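Local coordinates for protein gene product PA4716 (Pseudomonas aeruginosa, PDB 1U0K) that is of unknown function but may act as an isomerase, possibly an epimerase, of the PhzF family, at residues P73-P78 with A120-G125; R158-S161 with L167-P170; F196-D201 with V219-A224; S223-V228 with L258-A263; Y231-G236 with E242-H247. All coordinates share one frame; numbering follows the deposited sequence.

Interaction 1 (P73-P78 with A120-G125)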
# COMPACT_ATOMS: atom_id res chain seq x y z
N PRO A 73 11.52 -10.22 -11.28
CA PRO A 73 12.75 -10.99 -11.02
C PRO A 73 14.08 -10.30 -11.39
O PRO A 73 14.95 -10.93 -11.99
CB PRO A 73 12.51 -12.27 -11.84
CG PRO A 73 11.73 -11.79 -13.01
CD PRO A 73 10.78 -10.76 -12.44
N PHE A 74 14.27 -9.05 -11.00
CA PHE A 74 15.47 -8.29 -11.35
C PHE A 74 16.14 -7.63 -10.15
O PHE A 74 15.47 -7.29 -9.16
CB PHE A 74 15.13 -7.26 -12.42
CG PHE A 74 14.17 -7.77 -13.45
CD1 PHE A 74 12.81 -7.51 -13.36
CD2 PHE A 74 14.62 -8.56 -14.50
CE1 PHE A 74 11.93 -8.00 -14.30
CE2 PHE A 74 13.75 -9.06 -15.44
CZ PHE A 74 12.40 -8.78 -15.35
N ALA A 75 17.46 -7.45 -10.24
CA ALA A 75 18.26 -6.86 -9.17
C ALA A 75 17.62 -5.56 -8.67
O ALA A 75 17.30 -4.69 -9.48
CB ALA A 75 19.69 -6.60 -9.67
N GLY A 76 17.41 -5.46 -7.35
CA GLY A 76 16.80 -4.28 -6.73
C GLY A 76 17.10 -4.19 -5.24
O GLY A 76 17.71 -5.11 -4.69
N HIS A 77 16.65 -3.11 -4.59
CA HIS A 77 16.86 -2.90 -3.14
C HIS A 77 16.19 -3.91 -2.15
O HIS A 77 16.59 -3.97 -0.99
CB HIS A 77 16.46 -1.48 -2.73
CG HIS A 77 14.98 -1.27 -2.75
ND1 HIS A 77 14.28 -1.11 -3.93
CD2 HIS A 77 14.07 -1.30 -1.76
CE1 HIS A 77 12.99 -1.02 -3.65
NE2 HIS A 77 12.84 -1.14 -2.35
N PRO A 78 15.18 -4.68 -2.55
CA PRO A 78 14.79 -5.83 -1.71
C PRO A 78 15.97 -6.75 -1.42
O PRO A 78 15.99 -7.38 -0.37
CB PRO A 78 13.72 -6.52 -2.55
CG PRO A 78 13.10 -5.41 -3.30
CD PRO A 78 14.29 -4.56 -3.72
N ALA A 120 24.32 -2.52 3.66
CA ALA A 120 24.37 -3.57 2.66
C ALA A 120 24.67 -2.99 1.29
O ALA A 120 24.26 -1.88 0.96
CB ALA A 120 23.06 -4.33 2.64
N GLU A 121 25.39 -3.77 0.48
CA GLU A 121 25.76 -3.37 -0.87
C GLU A 121 25.65 -4.54 -1.82
O GLU A 121 25.88 -5.68 -1.45
CB GLU A 121 27.20 -2.86 -0.83
CG GLU A 121 27.75 -2.34 -2.14
CD GLU A 121 29.20 -1.96 -1.96
OE1 GLU A 121 29.47 -0.92 -1.33
OE2 GLU A 121 30.08 -2.72 -2.42
N MSE A 122 25.31 -4.25 -3.07
CA MSE A 122 25.18 -5.26 -4.09
C MSE A 122 25.95 -4.87 -5.35
O MSE A 122 26.12 -3.68 -5.62
CB MSE A 122 23.71 -5.47 -4.44
CG MSE A 122 23.06 -4.30 -5.14
SE MSE A 122 21.13 -4.45 -5.13
CE MSE A 122 20.95 -5.57 -6.47
N ASP A 123 26.40 -5.88 -6.08
CA ASP A 123 27.02 -5.70 -7.39
C ASP A 123 26.00 -6.04 -8.47
O ASP A 123 25.61 -7.20 -8.64
CB ASP A 123 28.25 -6.62 -7.51
CG ASP A 123 29.04 -6.40 -8.81
OD1 ASP A 123 28.78 -5.41 -9.53
OD2 ASP A 123 29.94 -7.18 -9.17
N GLN A 124 25.53 -5.01 -9.17
CA GLN A 124 24.52 -5.18 -10.21
C GLN A 124 25.09 -5.53 -11.58
O GLN A 124 24.35 -5.74 -12.53
CB GLN A 124 23.67 -3.91 -10.32
CG GLN A 124 22.94 -3.57 -9.02
CD GLN A 124 21.79 -2.61 -9.22
OE1 GLN A 124 21.67 -1.98 -10.27
NE2 GLN A 124 20.94 -2.49 -8.22
N GLY A 125 26.42 -5.60 -11.69
CA GLY A 125 27.07 -5.87 -12.96
C GLY A 125 27.08 -4.63 -13.82
O GLY A 125 26.76 -3.54 -13.35
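Met122, present as selenomethionine, reaches from strand 117-129 to the loop of Ala75 and Gly76, just ahead of helix 78-90. The setting is the α/β fold of the PhzF family, related to diaminopimelate epimerase, in which such a helix is wrapped by β-strands. The side chain leaves with CG between the backbone N and the carbonyl carbon (chi1 68°) and bends at chi3, which turns its methyl toward the loop. There Met122 CE packs on Ala75 CB at 3.6 Å, while Met122 SE lies 3.5 Å from Gly76 O. A long, flexible and polarisable side chain suits this job, since it touches both a methyl and bare backbone. Glycine suits position 76, where Pro78 CD leaves little room for a side chain; the contact lies near Glu48, the predicted active-site residue. Asp123, which takes no part in the contact, forms an Asx turn, with Gly125 N donating to Asp123 OD1 at 3.2 Å from well above the carboxylate plane. Further along, Gln124 lays its aliphatic CG 4.5 Å from Ala75 CB. Its amide belongs to other partners, so a buried polar end is satisfied beside the loop: Gln124 OE1 bonds Thr162 OG1, and NE2 bonds Gly222 O.

Interaction 2 (R158-S161 with L167-P170); sequences RVVS and LLLP
Arg158 and Leu168 face each other as a hydrogen-bonded antiparallel pair in a β-hairpin of strands 158-161 and 166-170. Leu168 N donates to Arg158 O at 2.9 Å, and Arg158 N returns a longer bond to Leu168 O at 3.2 Å. Next to them Val159 and Leu167 form a non-hydrogen-bonded pair, their CA atoms only 4.2 Å apart. The short strands run at 130° to each other, and a backbone bond of Val160 with Tyr166 carries the hairpin toward its turn. On the face that carries Leu168, Val160 CG2 meets Leu168 CD1 at 3.8 Å, the two side chains crossing at about a right angle. Leu168 CG, anti to the carbonyl carbon (chi1 -53°), lies 3.8 Å from Arg158 O and sends CD1 toward Val160. On the other face Val159 CG2 approaches Leu167 CD2 more loosely, at 4.4 Å. Branched apolar residues suit both faces: helix 222-234 covers Val160 and Leu168 through Pro227, Val228 and Tyr231, and on the other side Val159 packs on Pro165. Arginine suits the margin, where its long chain carries charge to polar partners. Among these, Arg158 NH2 bonds Gly130 O and NH1 bonds Tyr235 OH.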
# COMPACT_ATOMS: atom_id res chain seq x y z
N ARG A 158 17.43 7.65 -22.54
CA ARG A 158 17.84 6.33 -22.97
C ARG A 158 17.34 5.25 -22.05
O ARG A 158 17.13 5.49 -20.88
CB ARG A 158 19.36 6.24 -23.04
CG ARG A 158 19.86 6.76 -24.36
CD ARG A 158 21.17 6.28 -24.72
NE ARG A 158 21.18 4.96 -25.32
CZ ARG A 158 22.31 4.34 -25.59
NH1 ARG A 158 23.46 4.93 -25.30
NH2 ARG A 158 22.32 3.15 -26.15
N VAL A 159 17.15 4.08 -22.63
CA VAL A 159 16.77 2.90 -21.85
C VAL A 159 18.07 2.32 -21.30
O VAL A 159 18.99 2.03 -22.06
CB VAL A 159 16.04 1.88 -22.72
CG1 VAL A 159 15.67 0.63 -21.89
CG2 VAL A 159 14.79 2.52 -23.32
N VAL A 160 18.15 2.19 -19.98
CA VAL A 160 19.33 1.65 -19.32
C VAL A 160 18.86 0.61 -18.31
O VAL A 160 17.82 0.79 -17.66
CB VAL A 160 20.14 2.75 -18.61
CG1 VAL A 160 21.45 2.19 -18.08
CG2 VAL A 160 20.44 3.92 -19.58
N SER A 161 19.61 -0.48 -18.18
CA SER A 161 19.15 -1.66 -17.44
C SER A 161 20.29 -2.41 -16.75
O SER A 161 21.36 -2.61 -17.33
CB SER A 161 18.46 -2.62 -18.39
OG SER A 161 17.82 -3.68 -17.69
N LEU A 167 13.39 3.58 -18.95
CA LEU A 167 13.63 4.75 -19.78
C LEU A 167 14.00 5.87 -18.82
O LEU A 167 13.18 6.32 -18.05
CB LEU A 167 12.36 5.12 -20.56
CG LEU A 167 12.41 5.92 -21.87
CD1 LEU A 167 11.26 6.92 -21.94
CD2 LEU A 167 13.76 6.58 -22.14
N LEU A 168 15.27 6.28 -18.85
CA LEU A 168 15.71 7.42 -18.08
C LEU A 168 15.39 8.68 -18.89
O LEU A 168 15.79 8.79 -20.04
CB LEU A 168 17.21 7.33 -17.78
CG LEU A 168 17.70 6.04 -17.13
CD1 LEU A 168 19.18 6.14 -16.81
CD2 LEU A 168 16.90 5.73 -15.85
N LEU A 169 14.63 9.58 -18.28
CA LEU A 169 14.14 10.79 -18.94
C LEU A 169 14.70 12.00 -18.22
O LEU A 169 14.13 12.43 -17.23
CB LEU A 169 12.61 10.82 -18.89
CG LEU A 169 11.96 11.85 -19.82
CD1 LEU A 169 12.15 11.46 -21.27
CD2 LEU A 169 10.49 12.01 -19.48
N PRO A 170 15.83 12.54 -18.68
CA PRO A 170 16.43 13.71 -18.04
C PRO A 170 15.55 14.95 -18.15
O PRO A 170 15.21 15.36 -19.27
CB PRO A 170 17.76 13.87 -18.78
CG PRO A 170 18.03 12.56 -19.39
CD PRO A 170 16.67 12.04 -19.78

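Interaction 3 (F196-D201 with V219-A224); sequences FVYLLD and VATGSA
Tyr198 meets the methyl of Ala224 obliquely, the methyl lying nearest the CD1-CE1 bond of the ring. Ala224 CB is 3.4 Å from Tyr198 CD1 and 3.6 Å from CE1, a tight apolar fit that spreads as far as CG at 4.0 Å. Alanine suits the spot because a single methyl lets the helix start come this close to the broad ring. With CG anti to the backbone N (chi1 -166°), the tyrosine projects from strand 196-201 toward the loop and first turn of helix 222-234. Farther out on the ring, Tyr198 CE1 passes Thr221 CB at 4.3 Å. The contact therefore joins a strand of the second lobe to the start of its central helix, in the diaminopimelate epimerase-like fold to which PhzF proteins belong. Thr221 occupies the N-cap position without making a side-chain capping bond; the turn begins instead with Ala224 N donating to Thr221 O at 3.2 Å. The threonine hydroxyl is engaged with Asp218 OD2 and Gln248 NE2. Gln248 also meets the far end of the tyrosine, its OE1 bonding Tyr198 OH, so one amide ties together both buried hydroxyls and should restrain the ring as well as the cap residue. Tyrosine is apt here, apolar along its flank and polar at its tip. The side chain of Thr221 lies about 6 Å from that of the predicted active-site Glu48, and Gly222 N makes a weak hydrogen bond to His77 ND1.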
# COMPACT_ATOMS: atom_id res chain seq x y z
N PHE A 196 9.64 0.66 -17.23
CA PHE A 196 9.21 1.83 -16.46
C PHE A 196 9.98 3.08 -16.85
O PHE A 196 11.07 2.98 -17.40
CB PHE A 196 9.46 1.61 -14.97
CG PHE A 196 8.65 0.49 -14.38
CD1 PHE A 196 9.22 -0.76 -14.18
CD2 PHE A 196 7.32 0.69 -14.06
CE1 PHE A 196 8.46 -1.79 -13.65
CE2 PHE A 196 6.56 -0.34 -13.52
CZ PHE A 196 7.13 -1.57 -13.33
N VAL A 197 9.39 4.23 -16.55
CA VAL A 197 10.04 5.53 -16.72
C VAL A 197 10.61 5.99 -15.37
O VAL A 197 9.95 5.87 -14.33
CB VAL A 197 9.04 6.62 -17.20
CG1 VAL A 197 9.71 8.00 -17.22
CG2 VAL A 197 8.49 6.29 -18.57
N TYR A 198 11.84 6.50 -15.41
CA TYR A 198 12.47 7.12 -14.25
C TYR A 198 12.84 8.57 -14.63
O TYR A 198 13.69 8.80 -15.48
CB TYR A 198 13.72 6.33 -13.84
CG TYR A 198 14.26 6.69 -12.48
CD1 TYR A 198 13.82 6.04 -11.33
CD2 TYR A 198 15.23 7.68 -12.33
CE1 TYR A 198 14.32 6.36 -10.07
CE2 TYR A 198 15.74 8.02 -11.07
CZ TYR A 198 15.28 7.36 -9.94
OH TYR A 198 15.78 7.70 -8.70
N LEU A 199 12.16 9.53 -14.02
CA LEU A 199 12.46 10.95 -14.23
C LEU A 199 13.73 11.31 -13.47
O LEU A 199 13.86 10.97 -12.30
CB LEU A 199 11.32 11.84 -13.77
CG LEU A 199 9.92 11.58 -14.34
CD1 LEU A 199 8.95 12.64 -13.85
CD2 LEU A 199 9.95 11.53 -15.85
N LEU A 200 14.64 12.02 -14.14
CA LEU A 200 15.98 12.23 -13.61
C LEU A 200 16.45 13.68 -13.77
O LEU A 200 16.57 14.17 -14.87
CB LEU A 200 16.97 11.32 -14.33
CG LEU A 200 18.44 11.35 -13.90
CD1 LEU A 200 18.58 10.94 -12.45
CD2 LEU A 200 19.26 10.45 -14.79
N ASP A 201 16.70 14.34 -12.64
CA ASP A 201 17.47 15.58 -12.60
C ASP A 201 18.95 15.21 -12.48
O ASP A 201 19.42 14.82 -11.41
CB ASP A 201 17.01 16.42 -11.41
CG ASP A 201 17.92 17.60 -11.12
OD1 ASP A 201 18.69 18.00 -12.02
OD2 ASP A 201 17.92 18.18 -10.02
N VAL A 219 9.63 5.21 -2.99
CA VAL A 219 10.49 6.04 -2.15
C VAL A 219 11.94 6.04 -2.67
O VAL A 219 12.57 7.09 -2.75
CB VAL A 219 10.47 5.55 -0.68
CG1 VAL A 219 11.49 6.30 0.17
CG2 VAL A 219 9.05 5.68 -0.09
N ALA A 220 12.47 4.87 -2.99
CA ALA A 220 13.88 4.72 -3.35
C ALA A 220 14.10 3.42 -4.11
O ALA A 220 13.98 2.34 -3.53
CB ALA A 220 14.75 4.76 -2.10
N THR A 221 14.43 3.53 -5.40
CA THR A 221 14.38 2.41 -6.33
C THR A 221 15.78 1.89 -6.65
O THR A 221 16.48 2.45 -7.49
CB THR A 221 13.67 2.88 -7.62
OG1 THR A 221 12.42 3.51 -7.29
CG2 THR A 221 13.28 1.72 -8.52
N GLY A 222 16.18 0.81 -5.99
CA GLY A 222 17.49 0.23 -6.20
C GLY A 222 17.71 -0.30 -7.61
O GLY A 222 18.84 -0.30 -8.11
N SER A 223 16.63 -0.74 -8.25
CA SER A 223 16.71 -1.30 -9.60
C SER A 223 16.96 -0.22 -10.65
O SER A 223 17.47 -0.53 -11.74
CB SER A 223 15.46 -2.12 -9.94
OG SER A 223 14.26 -1.38 -9.74
N ALA A 224 16.60 1.03 -10.33
CA ALA A 224 16.88 2.20 -11.18
C ALA A 224 18.19 2.89 -10.81
O ALA A 224 18.79 3.58 -11.64
CB ALA A 224 15.74 3.20 -11.11

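Interaction 4 (S223-V228 with L258-A263); sequences SAAGPV and LDVQVA
Ala225 is the first residue of 223-228 to touch strand 256-262, and nearly all of the contact runs through it. Its methyl points at the strand and settles between two side chains, Ala225 CB lying 3.9 Å from Leu258 CD2 and 4.2 Å from Val260 CG1. These two residues are alternate members of the strand, so both present their side chains on the face toward the helix, while Asp259 between them points away and bonds Tyr119 OH. Ala225 O also lies 3.9 Å from Val260 CG1. That branch stands anti to the carbonyl carbon of its own residue (chi1 -66°), which brings it up under the helix. The packing is of helix on strand, in the second lobe of a diaminopimelate epimerase-like fold, where helix 222-234 runs across surrounding strands; a small alanine lets the two backbones approach. Gly226 follows, where Pro227 CD leaves no room for a side chain, and its bare CA packs against Gln124 OE1. At Pro227, whose ring nitrogen carries no hydrogen, the bond to the preceding turn is missing and the helix kinks. Regular bonding resumes at once, Val228 N reaching Ala224 O at 2.9 Å. Val228 takes its apolar branches to other neighbours, Leu246 of the adjacent strand 244-248 and Tyr198 and Leu200 of strand 196-201.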
# COMPACT_ATOMS: atom_id res chain seq x y z
N SER A 223 16.63 -0.74 -8.25
CA SER A 223 16.71 -1.30 -9.60
C SER A 223 16.96 -0.22 -10.65
O SER A 223 17.47 -0.53 -11.74
CB SER A 223 15.46 -2.12 -9.94
OG SER A 223 14.26 -1.38 -9.74
N ALA A 224 16.60 1.03 -10.33
CA ALA A 224 16.88 2.20 -11.18
C ALA A 224 18.19 2.89 -10.81
O ALA A 224 18.79 3.58 -11.64
CB ALA A 224 15.74 3.20 -11.11
N ALA A 225 18.63 2.72 -9.57
CA ALA A 225 19.82 3.38 -9.07
C ALA A 225 21.06 2.96 -9.85
O ALA A 225 21.92 3.79 -10.14
CB ALA A 225 20.01 3.09 -7.58
N GLY A 226 21.14 1.68 -10.19
CA GLY A 226 22.24 1.16 -10.98
C GLY A 226 22.30 1.83 -12.34
O GLY A 226 23.29 2.47 -12.67
N PRO A 227 21.25 1.66 -13.15
CA PRO A 227 21.15 2.33 -14.45
C PRO A 227 21.43 3.82 -14.40
O PRO A 227 22.12 4.33 -15.29
CB PRO A 227 19.70 2.07 -14.86
CG PRO A 227 19.40 0.75 -14.23
CD PRO A 227 20.09 0.77 -12.91
N VAL A 228 20.90 4.51 -13.40
CA VAL A 228 21.11 5.95 -13.28
C VAL A 228 22.59 6.25 -13.09
O VAL A 228 23.13 7.13 -13.75
CB VAL A 228 20.27 6.58 -12.12
CG1 VAL A 228 20.77 7.97 -11.75
CG2 VAL A 228 18.80 6.64 -12.49
N LEU A 258 20.87 6.92 -1.71
CA LEU A 258 21.26 5.66 -2.32
C LEU A 258 22.72 5.82 -2.74
O LEU A 258 23.04 6.70 -3.55
CB LEU A 258 20.39 5.35 -3.54
CG LEU A 258 18.87 5.25 -3.34
CD1 LEU A 258 18.18 6.62 -3.35
CD2 LEU A 258 18.24 4.37 -4.40
N ASP A 259 23.60 5.01 -2.17
CA ASP A 259 25.02 5.04 -2.51
C ASP A 259 25.26 4.26 -3.78
O ASP A 259 24.79 3.14 -3.93
CB ASP A 259 25.86 4.46 -1.37
CG ASP A 259 25.72 5.23 -0.08
OD1 ASP A 259 25.45 6.45 -0.15
OD2 ASP A 259 25.85 4.73 1.06
N VAL A 260 26.00 4.86 -4.71
CA VAL A 260 26.26 4.22 -6.00
C VAL A 260 27.72 4.41 -6.41
O VAL A 260 28.38 5.33 -5.95
CB VAL A 260 25.34 4.77 -7.11
CG1 VAL A 260 23.89 4.39 -6.83
CG2 VAL A 260 25.46 6.30 -7.25
N GLN A 261 28.20 3.52 -7.26
CA GLN A 261 29.54 3.63 -7.84
C GLN A 261 29.67 2.78 -9.09
O GLN A 261 29.11 1.68 -9.16
CB GLN A 261 30.60 3.23 -6.81
CG GLN A 261 30.54 1.78 -6.40
CD GLN A 261 31.42 1.47 -5.21
OE1 GLN A 261 32.63 1.32 -5.36
NE2 GLN A 261 30.81 1.36 -4.03
N VAL A 262 30.38 3.29 -10.08
CA VAL A 262 30.67 2.55 -11.30
C VAL A 262 32.17 2.29 -11.33
O VAL A 262 32.96 3.22 -11.18
CB VAL A 262 30.24 3.35 -12.56
CG1 VAL A 262 30.51 2.55 -13.83
CG2 VAL A 262 28.77 3.75 -12.46
N ALA A 263 32.56 1.03 -11.50
CA ALA A 263 33.97 0.64 -11.53
C ALA A 263 34.55 0.86 -12.92
O ALA A 263 33.85 1.29 -13.84
CB ALA A 263 34.11 -0.81 -11.11

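Interaction 5 (Y231-G236 with E242-H247)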
# COMPACT_ATOMS: atom_id res chain seq x y z
N TYR A 231 24.48 5.70 -16.26
CA TYR A 231 24.15 6.76 -17.20
C TYR A 231 24.96 8.01 -16.93
O TYR A 231 25.57 8.58 -17.83
CB TYR A 231 22.65 7.10 -17.12
CG TYR A 231 22.21 8.22 -18.05
CD1 TYR A 231 21.67 7.93 -19.29
CD2 TYR A 231 22.32 9.55 -17.67
CE1 TYR A 231 21.27 8.95 -20.15
CE2 TYR A 231 21.92 10.57 -18.51
CZ TYR A 231 21.40 10.26 -19.75
OH TYR A 231 21.01 11.29 -20.58
N LEU A 232 24.95 8.45 -15.67
CA LEU A 232 25.67 9.66 -15.27
C LEU A 232 27.16 9.52 -15.59
O LEU A 232 27.77 10.45 -16.10
CB LEU A 232 25.44 9.98 -13.79
CG LEU A 232 24.01 10.37 -13.41
CD1 LEU A 232 23.83 10.40 -11.91
CD2 LEU A 232 23.63 11.73 -14.00
N VAL A 233 27.73 8.35 -15.34
CA VAL A 233 29.15 8.11 -15.60
C VAL A 233 29.43 8.02 -17.11
O VAL A 233 30.46 8.52 -17.58
CB VAL A 233 29.62 6.84 -14.84
CG1 VAL A 233 30.96 6.35 -15.32
CG2 VAL A 233 29.67 7.14 -13.35
N GLU A 234 28.52 7.41 -17.86
CA GLU A 234 28.66 7.25 -19.31
C GLU A 234 28.68 8.60 -20.03
O GLU A 234 29.43 8.78 -21.00
CB GLU A 234 27.52 6.37 -19.85
CG GLU A 234 27.42 6.25 -21.37
CD GLU A 234 28.67 5.67 -21.99
OE1 GLU A 234 29.07 4.54 -21.61
OE2 GLU A 234 29.25 6.33 -22.88
N TYR A 235 27.88 9.54 -19.55
CA TYR A 235 27.73 10.85 -20.19
C TYR A 235 28.57 11.93 -19.49
O TYR A 235 28.34 13.12 -19.69
CB TYR A 235 26.24 11.22 -20.30
CG TYR A 235 25.54 10.35 -21.32
CD1 TYR A 235 24.81 9.22 -20.93
CD2 TYR A 235 25.65 10.61 -22.69
CE1 TYR A 235 24.20 8.41 -21.86
CE2 TYR A 235 25.03 9.80 -23.63
CZ TYR A 235 24.31 8.70 -23.22
OH TYR A 235 23.70 7.90 -24.15
N GLY A 236 29.54 11.49 -18.69
CA GLY A 236 30.51 12.39 -18.09
C GLY A 236 29.96 13.32 -17.03
O GLY A 236 30.52 14.39 -16.78
N GLU A 242 34.45 6.57 -8.08
CA GLU A 242 34.24 7.40 -6.90
C GLU A 242 32.84 7.19 -6.33
O GLU A 242 31.88 6.99 -7.09
CB GLU A 242 34.46 8.87 -7.24
CG GLU A 242 35.71 9.11 -8.07
CD GLU A 242 36.30 10.49 -7.90
OE1 GLU A 242 35.55 11.48 -8.10
OE2 GLU A 242 37.50 10.60 -7.56
N PRO A 243 32.71 7.21 -5.00
CA PRO A 243 31.40 7.09 -4.37
C PRO A 243 30.60 8.37 -4.53
O PRO A 243 31.11 9.46 -4.27
CB PRO A 243 31.74 6.86 -2.89
CG PRO A 243 33.11 7.44 -2.70
CD PRO A 243 33.80 7.33 -4.02
N PHE A 244 29.36 8.24 -4.99
CA PHE A 244 28.44 9.36 -4.94
C PHE A 244 27.05 8.90 -4.55
O PHE A 244 26.81 7.70 -4.42
CB PHE A 244 28.46 10.17 -6.25
CG PHE A 244 27.98 9.42 -7.48
CD1 PHE A 244 26.72 9.69 -8.01
CD2 PHE A 244 28.81 8.54 -8.15
CE1 PHE A 244 26.29 9.04 -9.17
CE2 PHE A 244 28.38 7.89 -9.30
CZ PHE A 244 27.12 8.15 -9.81
N VAL A 245 26.16 9.85 -4.33
CA VAL A 245 24.83 9.53 -3.85
C VAL A 245 23.75 10.02 -4.80
O VAL A 245 23.86 11.09 -5.41
CB VAL A 245 24.60 10.01 -2.37
CG1 VAL A 245 25.91 10.16 -1.60
CG2 VAL A 245 23.78 11.27 -2.29
N LEU A 246 22.71 9.20 -4.94
CA LEU A 246 21.48 9.58 -5.59
C LEU A 246 20.43 9.87 -4.53
O LEU A 246 20.48 9.32 -3.41
CB LEU A 246 20.98 8.47 -6.51
CG LEU A 246 21.93 7.98 -7.59
CD1 LEU A 246 21.22 6.95 -8.45
CD2 LEU A 246 22.45 9.15 -8.45
N HIS A 247 19.49 10.74 -4.86
CA HIS A 247 18.46 11.15 -3.93
C HIS A 247 17.11 10.74 -4.48
O HIS A 247 16.86 10.87 -5.68
CB HIS A 247 18.50 12.67 -3.69
CG HIS A 247 19.86 13.18 -3.36
ND1 HIS A 247 20.43 13.03 -2.11
CD2 HIS A 247 20.78 13.83 -4.11
CE1 HIS A 247 21.64 13.56 -2.11
NE2 HIS A 247 21.87 14.05 -3.32
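Leu232 and Phe244 meet aslant, the leucine methyl CD1 resting against the aromatic CE1 at 3.9 Å. This is helix-on-strand packing in the second lobe of the PhzF fold: the last turns of helix 222-234 lie against strand 244-248. Leu232 CD1 also touches Leu246 CD2 at 3.9 Å, and here the two leucine chains slide past each other in opposite directions, one coming from the helix and one from the strand. The Leu232 methyl thus sits over the gap between two residues that share one face of the strand, a place suited to a flexible branched chain. Phe244 has CG between its backbone N and carbonyl carbon (chi1 64°), a setting that swings the ring toward the helix. The CE2 flank of Phe244 comes 4.3 Å from Val233 CG2, so the broad ring spans two successive helix residues, each approaching it obliquely. Around this apolar patch, Ala229 and Val260 also pack on Phe244. The helix finishes just beyond, in a Schellman motif whose C-prime residue is Gly236; its positive phi of 69° is readily adopted by a residue without a side chain. Leu237 N bonds Leu232 O, and Gly236 N makes a weak bond to Val233 O at 3.3 Å. On the strand side, the ring of Phe244 has Glu242 O at its edge, lying in the ring plane.

Helix 222-234 unites most of the set: interactions 3 and 4 use its first turns and interaction 5 its last, and interaction 3 shares Ser223 and Ala224 with interaction 4. All five contacts are buried, though the centres of 2 and 5 lie farther from the chain's centre (about 15 and 16 Å), and 5 has fully exposed residues at its ends. Only interaction 2 is bonded backbone to backbone across its segments; the others rest on side-chain packing. Small residues mark 1, 3 and 4, nearer the predicted active site, whereas larger leucines and a phenylalanine fill 5. A side-chain amide bond joins 1 to 3, and strand pairing joins 2 to 3 and 4 to 5.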